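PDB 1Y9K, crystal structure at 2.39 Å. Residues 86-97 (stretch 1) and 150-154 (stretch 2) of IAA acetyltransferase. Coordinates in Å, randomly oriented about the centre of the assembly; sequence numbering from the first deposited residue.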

# COMPACT_ATOMS: atom_id res chain seq x y z
N ALA A 86 5.12 8.05 2.22
CA ALA A 86 4.16 8.18 1.12
C ALA A 86 3.45 9.54 1.14
O ALA A 86 3.35 10.19 0.09
CB ALA A 86 3.15 7.04 1.15
N VAL A 87 2.98 9.95 2.32
CA VAL A 87 2.31 11.24 2.52
C VAL A 87 3.23 12.40 2.10
O VAL A 87 2.82 13.28 1.33
CB VAL A 87 1.85 11.44 4.01
CG1 VAL A 87 1.36 12.86 4.27
CG2 VAL A 87 0.77 10.41 4.40
N GLU A 88 4.47 12.37 2.60
CA GLU A 88 5.47 13.40 2.28
C GLU A 88 5.84 13.44 0.80
O GLU A 88 6.00 14.50 0.22
CB GLU A 88 6.73 13.26 3.15
CG GLU A 88 6.52 13.70 4.61
CD GLU A 88 5.73 15.01 4.72
OE1 GLU A 88 6.26 16.06 4.29
OE2 GLU A 88 4.59 14.98 5.25
N THR A 89 5.96 12.26 0.20
CA THR A 89 6.25 12.16 -1.22
C THR A 89 5.12 12.75 -2.06
O THR A 89 5.36 13.43 -3.05
CB THR A 89 6.52 10.70 -1.60
OG1 THR A 89 7.62 10.22 -0.83
CG2 THR A 89 6.83 10.56 -3.08
N ALA A 90 3.89 12.49 -1.62
CA ALA A 90 2.69 12.95 -2.31
C ALA A 90 2.48 14.46 -2.25
O ALA A 90 2.05 15.07 -3.23
CB ALA A 90 1.45 12.19 -1.76
N LYS A 91 2.76 15.06 -1.09
CA LYS A 91 2.79 16.52 -0.95
C LYS A 91 3.82 17.09 -1.91
O LYS A 91 3.53 18.00 -2.68
CB LYS A 91 3.14 16.93 0.48
CG LYS A 91 2.07 16.67 1.51
CD LYS A 91 2.59 16.93 2.91
CE LYS A 91 1.49 16.76 3.96
NZ LYS A 91 2.05 16.49 5.32
N GLY A 92 5.03 16.52 -1.86
CA GLY A 92 6.14 16.89 -2.74
C GLY A 92 5.77 16.99 -4.20
O GLY A 92 6.24 17.90 -4.90
N TYR A 93 4.92 16.07 -4.67
CA TYR A 93 4.47 16.07 -6.07
C TYR A 93 3.33 17.06 -6.37
O TYR A 93 2.88 17.16 -7.51
CB TYR A 93 4.12 14.65 -6.53
CG TYR A 93 5.36 13.86 -6.93
CD1 TYR A 93 5.88 12.88 -6.08
CD2 TYR A 93 6.01 14.11 -8.14
CE1 TYR A 93 7.03 12.16 -6.43
CE2 TYR A 93 7.16 13.40 -8.50
CZ TYR A 93 7.66 12.42 -7.64
OH TYR A 93 8.78 11.71 -7.99
N GLY A 94 2.89 17.79 -5.35
CA GLY A 94 1.85 18.79 -5.52
C GLY A 94 0.43 18.25 -5.42
O GLY A 94 -0.53 18.94 -5.78
N MSE A 95 0.29 17.02 -4.93
CA MSE A 95 -1.04 16.42 -4.73
C MSE A 95 -1.76 17.01 -3.52
O MSE A 95 -1.13 17.45 -2.54
CB MSE A 95 -0.95 14.88 -4.59
CG MSE A 95 -0.15 14.17 -5.69
SE MSE A 95 -0.93 14.13 -7.31
CE MSE A 95 -0.07 15.45 -8.13
N SER A 96 -3.09 17.03 -3.59
CA SER A 96 -3.93 17.47 -2.48
C SER A 96 -4.71 16.31 -1.83
O SER A 96 -5.31 16.49 -0.77
CB SER A 96 -4.89 18.57 -2.95
OG SER A 96 -5.85 18.04 -3.85
N LYS A 97 -4.68 15.13 -2.45
CA LYS A 97 -5.43 13.97 -1.95
C LYS A 97 -4.59 12.69 -2.06
O LYS A 97 -4.02 12.40 -3.11
CB LYS A 97 -6.76 13.82 -2.71
CG LYS A 97 -7.79 12.93 -2.02
CD LYS A 97 -9.12 12.87 -2.81
CE LYS A 97 -10.31 12.65 -1.86
NZ LYS A 97 -11.20 11.51 -2.27
N ALA A 150 -9.16 7.92 2.40
CA ALA A 150 -8.57 9.10 1.79
C ALA A 150 -8.09 10.09 2.82
O ALA A 150 -8.56 10.14 3.95
CB ALA A 150 -9.55 9.75 0.83
N MSE A 151 -7.14 10.90 2.38
CA MSE A 151 -6.50 11.88 3.21
C MSE A 151 -6.33 13.16 2.38
O MSE A 151 -5.85 13.11 1.23
CB MSE A 151 -5.14 11.33 3.61
CG MSE A 151 -4.51 12.01 4.79
SE MSE A 151 -2.78 11.55 4.93
CE MSE A 151 -2.43 12.26 6.53
N GLU A 152 -6.73 14.29 2.94
CA GLU A 152 -6.43 15.57 2.31
C GLU A 152 -5.03 16.02 2.74
O GLU A 152 -4.71 16.01 3.92
CB GLU A 152 -7.51 16.62 2.60
CG GLU A 152 -8.45 16.80 1.40
CD GLU A 152 -9.94 16.88 1.77
OE1 GLU A 152 -10.30 17.48 2.81
OE2 GLU A 152 -10.77 16.36 0.98
N LEU A 153 -4.20 16.35 1.75
CA LEU A 153 -2.82 16.75 2.01
C LEU A 153 -2.72 18.28 2.06
O LEU A 153 -2.07 18.82 2.96
CB LEU A 153 -1.87 16.17 0.95
CG LEU A 153 -1.91 14.66 0.68
CD1 LEU A 153 -1.11 14.31 -0.57
CD2 LEU A 153 -1.43 13.86 1.87
N ASN A 154 -3.36 18.93 1.08
CA ASN A 154 -3.59 20.40 1.00
C ASN A 154 -3.07 21.08 -0.27
O ASN A 154 -3.87 21.55 -1.09
CB ASN A 154 -3.12 21.16 2.26
CG ASN A 154 -4.24 21.31 3.30
OD1 ASN A 154 -5.22 20.56 3.30
ND2 ASN A 154 -4.09 22.30 4.18

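The contact joins the end of a helix and the strand that follows it to an antiparallel neighbouring strand, with one backbone hydrogen bond at the edge of the pairing and an apolar cluster centred on Leu153. The helix runs through Gly92, and Gly94 then ends it in a Schellman motif: its phi is positive (86°), and Gly94 N to Lys91 O (2.8 Å) and Met95 N to Ala90 O (3.1 Å) tie the turn back to the helix. A CB on Gly94 would be jammed against the carbonyl oxygen of Tyr93, so these backbone angles call for glycine. From this turn the chain reaches Lys97, which pairs with Glu152 as an antiparallel non-hydrogen-bonded pair, CA to CA 4.7 Å, both side chains on the same face of the sheet. Beside that pair, Leu153 N donates to Ser96 O at 2.8 Å, nearly straight at 170°. Two CA-H...O contacts supplement it: Glu152 CA to Ser96 O (3.4 Å) and Lys97 CA to Met151 O (3.3 Å). Ser96 O thus receives both the amide of Leu153 and the CA-H of Glu152. Leu153 points toward the first stretch and has the largest area covered of any residue here. Its CD1 lies 3.5 Å from Ala90 CB and 4.1 Å from Met95 CB, while its CD2 lies 3.8 Å from Val87 CG1, so both methyl branches are engaged. The other branch of Val87 meets selenomethionine Met151, CG2 to SE 3.8 Å; the all-t side chain of Met151 leaves its backbone sideways, but its end comes nearer to the helix. Lys91 packs its aliphatic part beside the leucine, CG to Leu153 CB 4.0 Å, while its NZ forms a salt bridge with Glu88 OE2 (3.0 Å), one helical turn back.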